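Local coordinates for protein aldehyde dehydrogenase (Staphylococcus aureus, PDB 6K10) that catalyses the NAD-dependent oxidation of 4,4'-diaponeurosporen-4-al to 4,4'-diaponeurosporenoic acid in the biosynthesis of the carotenoid staphyloxanthin, at residues K28-R33 against N87-K92; L127-L132 against R155-L160; A270-L275 against I312-H317. The protein carries 1 engineered substitution. All blocks are in the same frame, centred on the assembly; numbering follows the deposited sequence.

Interaction 1: residues K28-R33 against N87-K92; sequences KDISFR and NWTKTK
Thr-89, in the last turn of helix 63-89, meets Ile-30 and Arg-33 at the start of helix 30-46. Just before it, Trp-88 turns to another side of the helix, where it packs on Ala-81 and on Lys-425. The OG1 of Thr-89 faces Ile-30, while its CG2 lies between Ile-30 CD1 and Arg-33 NH1. OG1 occupies the chi1 position between the backbone N and the carbonyl carbon (64°), from which it bonds to Leu-85 O one turn back. A threonine suits a helix end like this, because the hydroxyl is satisfied by its own helix and can then lie against a methyl. Ile-30 CD1 approaches it tip to tip, 3.5 Å from Thr-89 OG1. The other branch, Thr-89 CG2, slides past the arginine and comes obliquely to 3.6 Å from Arg-33 NH1.

The contact thus joins two of the N-terminal helices of the aldehyde dehydrogenase fold. On the Ile-30 side the helix begins at Asp-29, an N-cap whose OD2 accepts from Phe-32 N (2.9 Å) through its anti lone pair. Ile-30 CD1 also sits 3.4 Å above the centre of the Arg-33 guanidinium plane. The buried cation is gripped by backbone carbonyls: NE reaches Thr-27 O, NH1 reaches Ala-137 O, and Arg-33 NH2 makes a weak, bent bond to Lys-28 O (2.8 Å, 130°).

Beyond Thr-89 the chain abandons helical angles at Lys-90, whose CB points away from helix 30-46. Thr-91 then rests on Tyr-106 and Lys-108, and Lys-92 pairs through its backbone with Ile-107 of strand 104-118.

Interaction 2: residues L127-L132 against R155-L160; sequences LVFEPL and RVIKRL
Ile-157 is the bump of this contact, and the hollow it enters is formed by Val-128 and Phe-129, consecutive residues of helix 126-138. Its CD1 meets the valine methyl tip to tip, Val-128 CG2 lying 4.0 Å from Ile-157 CD1. An extended chi2 of 180° carries CD1 out to the valine, while the flank of the isoleucine passes the phenylalanine. There CG1 comes up to the ring edge near its plane, 3.9 Å from Phe-129 CE2, and the second branch follows, with Ile-157 CG2 4.1 Å from Phe-129 CZ.

Both helices are crossovers of the Rossmann-like domain that binds the dinucleotide in this family: 126-138 links strand 104-118 to its parallel neighbour 141-145, and 151-164 leads on to 170-172. Their short axis segments approach no closer than 12.3 Å and make an angle of 37°. Here the gap is bridged by the branched Val-128 and Ile-157 and by the long Phe-129 and Leu-160, apolar residues suited to a buried position.

One turn after Ile-157, Leu-160 adds a looser touch, its CD1 oblique to the ring and 4.3 Å from Phe-129 CZ. Val-128 CG1 lies over one face of that ring, offset toward the rim. Phe-129 also touches Leu-40, and Leu-160 touches Ala-43, both of helix 30-46.

Interaction 3: residues A270-L275 against I312-H317; sequences ALSKTL and IVFGGH
Phe-314 points its ring at helix 264-279, between Ser-272 and Leu-275, and nearly all of the contact is made by this one side chain. The tight part is the whole ring, with the leucine over one face and the serine beside CD2. Leu-275 CD1 lies 4.0 Å from the Phe-314 centroid and 30° off the ring normal, a CH-pi contact. The ring carbon closest to Leu-275 CD1 is Phe-314 CE1, at 3.5 Å. A chi1 of -180°, with CG anti to the backbone N, carries the ring onto the helix.

Ser-272 approaches obliquely, its OG 3.5 Å and its CB 3.6 Å from Phe-314 CD2. Since that hydroxyl bonds to Ile-268 O in its own helix, a small residue of this kind can lie against an aromatic ring without losing a polar partner.

Strand 312-314 borders the sheet of the catalytic domain, antiparallel to strand 324-330, and Leu-271 and Ser-272 of the helix lie on Leu-329 of that neighbour. Val-313 and Phe-314 both face Leu-329, a classic beta bulge; the chain turns a corner at exposed Val-313, which rests on Ile-268 rather than on 270-275.

Past the phenylalanine the contact opens out. Gly-315 and Gly-316 carry the chain round at positive phi, a conformation glycine adopts easily. His-317 is exposed on this solvent side, its ND1 bonded to Glu-326.

The three contacts follow one another along the chain, each closing before the next opens. Interactions 1 and 2 are neighbours: their centres are about 23 Å apart and their nearest atoms about 7 Å, and helix 30-46 joins them, contributing a segment to interaction 1 and flanking interaction 2. Both lie by the sheet containing strands 104-118 and 141-145. Interaction 3 belongs to the other large sheet, in the catalytic domain; its centre lies about 51 Å from that of interaction 1, on the opposite side of the chain's centre, and about 36 Å from that of interaction 2. All three lie away from the predicted active-site positions, Glu-217 and the engineered Ser-251.

Interaction 1: residues K28-R33 against N87-K92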
loop_
_atom_site.group_PDB
_atom_site.type_symbol
_atom_site.label_atom_id
_atom_site.label_comp_id
_atom_site.label_asym_id
_atom_site.label_seq_id
_atom_site.Cartn_x
_atom_site.Cartn_y
_atom_site.Cartn_z
ATOM N N LYS A 28 13.817 -11.213 -13.267
ATOM C CA LYS A 28 14.392 -9.976 -12.754
ATOM C C LYS A 28 15.188 -9.221 -13.808
ATOM O O LYS A 28 15.388 -8.009 -13.664
ATOM C CB LYS A 28 15.279 -10.268 -11.542
ATOM C CG LYS A 28 14.522 -10.841 -10.354
ATOM C CD LYS A 28 15.403 -10.930 -9.121
ATOM C CE LYS A 28 14.665 -11.586 -7.966
ATOM N NZ LYS A 28 15.582 -11.926 -6.843
ATOM N N ASP A 29 15.638 -9.900 -14.861
ATOM C CA ASP A 29 16.392 -9.233 -15.912
ATOM C C ASP A 29 15.491 -8.269 -16.673
ATOM O O ASP A 29 14.396 -8.636 -17.111
ATOM C CB ASP A 29 16.999 -10.256 -16.869
ATOM C CG ASP A 29 17.808 -9.607 -17.976
ATOM O OD1 ASP A 29 19.005 -9.329 -17.757
ATOM O OD2 ASP A 29 17.243 -9.373 -19.065
ATOM N N ILE A 30 15.967 -7.035 -16.836
ATOM C CA ILE A 30 15.156 -5.983 -17.443
ATOM C C ILE A 30 14.858 -6.300 -18.903
ATOM O O ILE A 30 13.727 -6.122 -19.374
ATOM C CB ILE A 30 15.862 -4.623 -17.281
ATOM C CG1 ILE A 30 15.890 -4.207 -15.808
ATOM C CG2 ILE A 30 15.206 -3.562 -18.140
ATOM C CD1 ILE A 30 14.585 -4.439 -15.074
ATOM N N SER A 31 15.862 -6.776 -19.645
ATOM C CA SER A 31 15.645 -7.090 -21.054
ATOM C C SER A 31 14.695 -8.268 -21.229
ATOM O O SER A 31 13.994 -8.350 -22.244
ATOM C CB SER A 31 16.981 -7.365 -21.746
ATOM O OG SER A 31 17.599 -8.531 -21.231
ATOM N N PHE A 32 14.655 -9.184 -20.259
ATOM C CA PHE A 32 13.641 -10.234 -20.276
ATOM C C PHE A 32 12.243 -9.637 -20.190
ATOM O O PHE A 32 11.347 -10.002 -20.961
ATOM C CB PHE A 32 13.882 -11.215 -19.124
ATOM C CG PHE A 32 12.777 -12.223 -18.934
ATOM C CD1 PHE A 32 11.699 -11.949 -18.104
ATOM C CD2 PHE A 32 12.819 -13.446 -19.582
ATOM C CE1 PHE A 32 10.687 -12.872 -17.928
ATOM C CE2 PHE A 32 11.809 -14.375 -19.408
ATOM C CZ PHE A 32 10.742 -14.088 -18.581
ATOM N N ARG A 33 12.040 -8.713 -19.248
ATOM C CA ARG A 33 10.726 -8.108 -19.066
ATOM C C ARG A 33 10.290 -7.347 -20.313
ATOM O O ARG A 33 9.127 -7.432 -20.725
ATOM C CB ARG A 33 10.748 -7.183 -17.851
ATOM C CG ARG A 33 11.159 -7.869 -16.559
ATOM C CD ARG A 33 11.070 -6.906 -15.386
ATOM N NE ARG A 33 12.066 -7.195 -14.359
ATOM C CZ ARG A 33 12.325 -6.402 -13.325
ATOM N NH1 ARG A 33 11.658 -5.264 -13.176
ATOM N NH2 ARG A 33 13.250 -6.745 -12.439
ATOM N N ASN A 87 13.513 3.574 -16.982
ATOM C CA ASN A 87 13.285 4.653 -16.025
ATOM C C ASN A 87 12.629 4.130 -14.752
ATOM O O ASN A 87 13.064 4.452 -13.638
ATOM C CB ASN A 87 12.423 5.742 -16.662
ATOM C CG ASN A 87 12.234 6.952 -15.755
ATOM O OD1 ASN A 87 13.121 7.317 -14.985
ATOM N ND2 ASN A 87 11.063 7.581 -15.848
ATOM N N TRP A 88 11.584 3.310 -14.903
ATOM C CA TRP A 88 10.835 2.837 -13.740
ATOM C C TRP A 88 11.664 1.915 -12.855
ATOM O O TRP A 88 11.577 1.989 -11.623
ATOM C CB TRP A 88 9.564 2.106 -14.173
ATOM C CG TRP A 88 8.549 2.946 -14.884
ATOM C CD1 TRP A 88 8.578 4.294 -15.069
ATOM C CD2 TRP A 88 7.324 2.488 -15.478
ATOM N NE1 TRP A 88 7.461 4.706 -15.753
ATOM C CE2 TRP A 88 6.673 3.616 -16.015
ATOM C CE3 TRP A 88 6.719 1.232 -15.613
ATOM C CZ2 TRP A 88 5.452 3.531 -16.676
ATOM C CZ3 TRP A 88 5.505 1.147 -16.270
ATOM C CH2 TRP A 88 4.884 2.291 -16.794
ATOM N N THR A 89 12.448 1.023 -13.458
ATOM C CA THR A 89 13.099 -0.044 -12.706
ATOM C C THR A 89 14.482 0.318 -12.187
ATOM O O THR A 89 14.972 -0.355 -11.271
ATOM C CB THR A 89 13.228 -1.308 -13.568
ATOM O OG1 THR A 89 14.086 -1.038 -14.685
ATOM C CG2 THR A 89 11.867 -1.772 -14.069
ATOM N N LYS A 90 15.117 1.354 -12.730
ATOM C CA LYS A 90 16.506 1.617 -12.384
ATOM C C LYS A 90 16.637 2.070 -10.935
ATOM O O LYS A 90 15.828 2.856 -10.436
ATOM C CB LYS A 90 17.107 2.646 -13.357
ATOM C CG LYS A 90 17.022 4.108 -12.943
ATOM C CD LYS A 90 17.871 4.999 -13.852
ATOM N N THR A 91 17.638 1.520 -10.244
ATOM C CA THR A 91 17.865 1.872 -8.850
ATOM C C THR A 91 18.090 3.373 -8.722
ATOM O O THR A 91 18.866 3.965 -9.476
ATOM C CB THR A 91 19.068 1.099 -8.303
ATOM O OG1 THR A 91 18.764 -0.299 -8.255
ATOM C CG2 THR A 91 19.442 1.577 -6.903
ATOM N N LYS A 92 17.389 3.992 -7.780
ATOM C CA LYS A 92 17.447 5.432 -7.582
ATOM C C LYS A 92 18.541 5.805 -6.596
ATOM O O LYS A 92 18.611 5.250 -5.497
ATOM C CB LYS A 92 16.104 5.961 -7.075
#

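Interaction 2: residues L127-L132 against R155-L160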
loop_
_atom_site.group_PDB
_atom_site.type_symbol
_atom_site.label_atom_id
_atom_site.label_comp_id
_atom_site.label_asym_id
_atom_site.label_seq_id
_atom_site.Cartn_x
_atom_site.Cartn_y
_atom_site.Cartn_z
ATOM N N LEU A 127 -9.247 -5.474 -17.435
ATOM C CA LEU A 127 -8.977 -5.718 -16.025
ATOM C C LEU A 127 -8.120 -6.952 -15.786
ATOM O O LEU A 127 -7.711 -7.186 -14.645
ATOM C CB LEU A 127 -10.292 -5.807 -15.252
ATOM C CG LEU A 127 -11.093 -4.500 -15.310
ATOM C CD1 LEU A 127 -12.517 -4.694 -14.814
ATOM C CD2 LEU A 127 -10.388 -3.414 -14.510
ATOM N N VAL A 128 -7.849 -7.743 -16.816
ATOM C CA VAL A 128 -6.778 -8.733 -16.748
ATOM C C VAL A 128 -5.430 -8.115 -17.103
ATOM O O VAL A 128 -4.443 -8.294 -16.382
ATOM C CB VAL A 128 -7.098 -9.939 -17.663
ATOM C CG1 VAL A 128 -5.829 -10.736 -17.956
ATOM C CG2 VAL A 128 -8.137 -10.849 -17.031
ATOM N N PHE A 129 -5.377 -7.346 -18.193
ATOM C CA PHE A 129 -4.080 -7.042 -18.788
ATOM C C PHE A 129 -3.437 -5.762 -18.271
ATOM O O PHE A 129 -2.203 -5.677 -18.251
ATOM C CB PHE A 129 -4.206 -7.017 -20.314
ATOM C CG PHE A 129 -4.336 -8.394 -20.920
ATOM C CD1 PHE A 129 -3.202 -9.138 -21.177
ATOM C CD2 PHE A 129 -5.570 -8.951 -21.200
ATOM C CE1 PHE A 129 -3.287 -10.405 -21.712
ATOM C CE2 PHE A 129 -5.661 -10.224 -21.736
ATOM C CZ PHE A 129 -4.518 -10.951 -21.995
ATOM N N GLU A 130 -4.217 -4.766 -17.826
ATOM C CA GLU A 130 -3.574 -3.616 -17.198
ATOM C C GLU A 130 -2.853 -4.000 -15.902
ATOM O O GLU A 130 -1.697 -3.588 -15.722
ATOM C CB GLU A 130 -4.578 -2.477 -16.990
ATOM C CG GLU A 130 -3.966 -1.273 -16.290
ATOM C CD GLU A 130 -2.682 -0.792 -16.960
ATOM O OE1 GLU A 130 -1.727 -0.429 -16.235
ATOM O OE2 GLU A 130 -2.619 -0.773 -18.208
ATOM N N PRO A 131 -3.448 -4.783 -14.989
ATOM C CA PRO A 131 -2.615 -5.306 -13.888
ATOM C C PRO A 131 -1.450 -6.148 -14.373
ATOM O O PRO A 131 -0.338 -6.021 -13.840
ATOM C CB PRO A 131 -3.602 -6.131 -13.046
ATOM C CG PRO A 131 -4.938 -5.685 -13.446
ATOM C CD PRO A 131 -4.850 -5.218 -14.862
ATOM N N LEU A 132 -1.670 -6.994 -15.383
ATOM C CA LEU A 132 -0.611 -7.883 -15.856
ATOM C C LEU A 132 0.599 -7.100 -16.352
ATOM O O LEU A 132 1.746 -7.484 -16.088
ATOM C CB LEU A 132 -1.140 -8.787 -16.967
ATOM C CG LEU A 132 -0.138 -9.832 -17.465
ATOM C CD1 LEU A 132 0.153 -10.854 -16.374
ATOM C CD2 LEU A 132 -0.624 -10.513 -18.736
ATOM N N ARG A 155 -11.756 -17.572 -22.496
ATOM C CA ARG A 155 -11.061 -18.555 -23.322
ATOM C C ARG A 155 -10.083 -17.891 -24.278
ATOM O O ARG A 155 -8.980 -18.405 -24.503
ATOM C CB ARG A 155 -12.065 -19.399 -24.107
ATOM C CG ARG A 155 -11.421 -20.487 -24.969
ATOM C CD ARG A 155 -10.364 -21.278 -24.204
ATOM N NE ARG A 155 -10.922 -22.004 -23.064
ATOM C CZ ARG A 155 -11.747 -23.041 -23.150
ATOM N NH1 ARG A 155 -12.172 -23.613 -22.033
ATOM N NH2 ARG A 155 -12.135 -23.498 -24.335
ATOM N N VAL A 156 -10.495 -16.789 -24.901
ATOM C CA VAL A 156 -9.588 -16.063 -25.781
ATOM C C VAL A 156 -8.362 -15.608 -25.004
ATOM O O VAL A 156 -7.233 -15.665 -25.504
ATOM C CB VAL A 156 -10.319 -14.882 -26.443
ATOM C CG1 VAL A 156 -9.327 -13.950 -27.115
ATOM C CG2 VAL A 156 -11.340 -15.391 -27.447
ATOM N N ILE A 157 -8.568 -15.166 -23.761
ATOM C CA ILE A 157 -7.452 -14.761 -22.909
ATOM C C ILE A 157 -6.547 -15.953 -22.621
ATOM O O ILE A 157 -5.316 -15.855 -22.698
ATOM C CB ILE A 157 -7.981 -14.120 -21.612
ATOM C CG1 ILE A 157 -8.608 -12.755 -21.913
ATOM C CG2 ILE A 157 -6.873 -13.998 -20.577
ATOM C CD1 ILE A 157 -9.162 -12.052 -20.688
ATOM N N LYS A 158 -7.145 -17.100 -22.290
ATOM C CA LYS A 158 -6.353 -18.293 -22.005
ATOM C C LYS A 158 -5.576 -18.752 -23.234
ATOM O O LYS A 158 -4.390 -19.090 -23.136
ATOM C CB LYS A 158 -7.258 -19.414 -21.498
ATOM C CG LYS A 158 -6.564 -20.758 -21.388
ATOM C CD LYS A 158 -6.835 -21.413 -20.048
ATOM C CE LYS A 158 -6.051 -22.704 -19.908
ATOM N NZ LYS A 158 -4.755 -22.474 -19.215
ATOM N N ARG A 159 -6.231 -18.781 -24.397
ATOM C CA ARG A 159 -5.550 -19.150 -25.637
ATOM C C ARG A 159 -4.369 -18.227 -25.903
ATOM O O ARG A 159 -3.243 -18.683 -26.137
ATOM C CB ARG A 159 -6.533 -19.092 -26.808
ATOM C CG ARG A 159 -7.497 -20.261 -26.906
ATOM C CD ARG A 159 -8.051 -20.377 -28.322
ATOM N NE ARG A 159 -9.324 -19.679 -28.486
ATOM C CZ ARG A 159 -9.533 -18.693 -29.355
ATOM N NH1 ARG A 159 -10.725 -18.119 -29.435
ATOM N NH2 ARG A 159 -8.550 -18.276 -30.142
ATOM N N LEU A 160 -4.624 -16.918 -25.875
ATOM C CA LEU A 160 -3.586 -15.923 -26.118
ATOM C C LEU A 160 -2.382 -16.142 -25.211
ATOM O O LEU A 160 -1.235 -16.180 -25.672
ATOM C CB LEU A 160 -4.184 -14.528 -25.914
ATOM C CG LEU A 160 -3.356 -13.300 -26.271
ATOM C CD1 LEU A 160 -2.392 -12.863 -25.167
ATOM C CD2 LEU A 160 -2.610 -13.700 -27.497
#

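Interaction 3: residues A270-L275 against I312-H317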
loop_
_atom_site.group_PDB
_atom_site.type_symbol
_atom_site.label_atom_id
_atom_site.label_comp_id
_atom_site.label_asym_id
_atom_site.label_seq_id
_atom_site.Cartn_x
_atom_site.Cartn_y
_atom_site.Cartn_z
ATOM N N ALA A 270 -32.788 17.357 -20.498
ATOM C CA ALA A 270 -31.528 17.298 -21.232
ATOM C C ALA A 270 -31.008 15.869 -21.336
ATOM O O ALA A 270 -30.481 15.473 -22.382
ATOM C CB ALA A 270 -30.489 18.200 -20.567
ATOM N N LEU A 271 -31.141 15.084 -20.264
ATOM C CA LEU A 271 -30.708 13.690 -20.312
ATOM C C LEU A 271 -31.488 12.911 -21.363
ATOM O O LEU A 271 -30.911 12.138 -22.134
ATOM C CB LEU A 271 -30.869 13.036 -18.940
ATOM C CG LEU A 271 -29.916 13.449 -17.819
ATOM C CD1 LEU A 271 -30.475 13.001 -16.482
ATOM C CD2 LEU A 271 -28.527 12.868 -18.043
ATOM N N SER A 272 -32.810 13.097 -21.399
ATOM C CA SER A 272 -33.634 12.405 -22.385
ATOM C C SER A 272 -33.249 12.814 -23.801
ATOM O O SER A 272 -33.142 11.971 -24.699
ATOM C CB SER A 272 -35.113 12.694 -22.127
ATOM O OG SER A 272 -35.474 12.375 -20.795
ATOM N N LYS A 273 -33.037 14.114 -24.017
ATOM C CA LYS A 273 -32.628 14.594 -25.333
ATOM C C LYS A 273 -31.282 14.012 -25.741
ATOM O O LYS A 273 -31.095 13.605 -26.894
ATOM C CB LYS A 273 -32.567 16.120 -25.329
ATOM C CG LYS A 273 -31.970 16.715 -26.587
ATOM C CD LYS A 273 -31.869 18.223 -26.474
ATOM C CE LYS A 273 -32.858 18.918 -27.386
ATOM N NZ LYS A 273 -32.633 20.390 -27.409
ATOM N N THR A 274 -30.329 13.971 -24.809
ATOM C CA THR A 274 -29.000 13.443 -25.108
ATOM C C THR A 274 -29.069 11.967 -25.480
ATOM O O THR A 274 -28.403 11.516 -26.421
ATOM C CB THR A 274 -28.081 13.653 -23.905
ATOM O OG1 THR A 274 -27.790 15.047 -23.759
ATOM C CG2 THR A 274 -26.782 12.877 -24.073
ATOM N N LEU A 275 -29.875 11.197 -24.746
ATOM C CA LEU A 275 -30.012 9.775 -25.042
ATOM C C LEU A 275 -30.565 9.551 -26.445
ATOM O O LEU A 275 -30.137 8.629 -27.148
ATOM C CB LEU A 275 -30.900 9.111 -23.991
ATOM C CG LEU A 275 -30.256 9.006 -22.609
ATOM C CD1 LEU A 275 -31.272 8.604 -21.549
ATOM C CD2 LEU A 275 -29.100 8.020 -22.654
ATOM N N ILE A 312 -40.420 5.712 -13.438
ATOM C CA ILE A 312 -39.730 5.796 -14.721
ATOM C C ILE A 312 -40.204 7.039 -15.463
ATOM O O ILE A 312 -41.406 7.223 -15.692
ATOM C CB ILE A 312 -39.962 4.528 -15.552
ATOM C CG1 ILE A 312 -39.389 3.305 -14.833
ATOM C CG2 ILE A 312 -39.350 4.674 -16.938
ATOM C CD1 ILE A 312 -39.901 1.987 -15.369
ATOM N N VAL A 313 -39.261 7.902 -15.836
ATOM C CA VAL A 313 -39.548 9.073 -16.654
ATOM C C VAL A 313 -38.867 9.014 -18.012
ATOM O O VAL A 313 -39.063 9.917 -18.830
ATOM C CB VAL A 313 -39.174 10.379 -15.924
ATOM C CG1 VAL A 313 -39.975 10.503 -14.641
ATOM C CG2 VAL A 313 -37.681 10.419 -15.635
ATOM N N PHE A 314 -38.072 7.979 -18.270
ATOM C CA PHE A 314 -37.504 7.719 -19.584
ATOM C C PHE A 314 -37.133 6.245 -19.644
ATOM O O PHE A 314 -36.581 5.704 -18.685
ATOM C CB PHE A 314 -36.270 8.590 -19.863
ATOM C CG PHE A 314 -35.652 8.358 -21.222
ATOM C CD1 PHE A 314 -34.768 7.311 -21.435
ATOM C CD2 PHE A 314 -35.956 9.193 -22.287
ATOM C CE1 PHE A 314 -34.207 7.094 -22.681
ATOM C CE2 PHE A 314 -35.392 8.985 -23.535
ATOM C CZ PHE A 314 -34.516 7.935 -23.732
ATOM N N GLY A 315 -37.440 5.608 -20.769
ATOM C CA GLY A 315 -36.994 4.248 -21.007
ATOM C C GLY A 315 -37.799 3.179 -20.297
ATOM O O GLY A 315 -39.033 3.219 -20.291
ATOM N N GLY A 316 -37.106 2.209 -19.705
ATOM C CA GLY A 316 -37.749 1.141 -18.972
ATOM C C GLY A 316 -38.044 -0.110 -19.770
ATOM O O GLY A 316 -38.541 -1.087 -19.194
ATOM N N HIS A 317 -37.761 -0.118 -21.069
ATOM C CA HIS A 317 -38.016 -1.303 -21.871
ATOM C C HIS A 317 -36.894 -2.322 -21.695
ATOM O O HIS A 317 -35.765 -1.989 -21.326
ATOM C CB HIS A 317 -38.170 -0.939 -23.348
ATOM C CG HIS A 317 -39.428 -0.189 -23.653
ATOM N ND1 HIS A 317 -39.487 1.187 -23.683
ATOM C CD2 HIS A 317 -40.681 -0.625 -23.930
ATOM C CE1 HIS A 317 -40.719 1.568 -23.971
ATOM N NE2 HIS A 317 -41.463 0.487 -24.127
#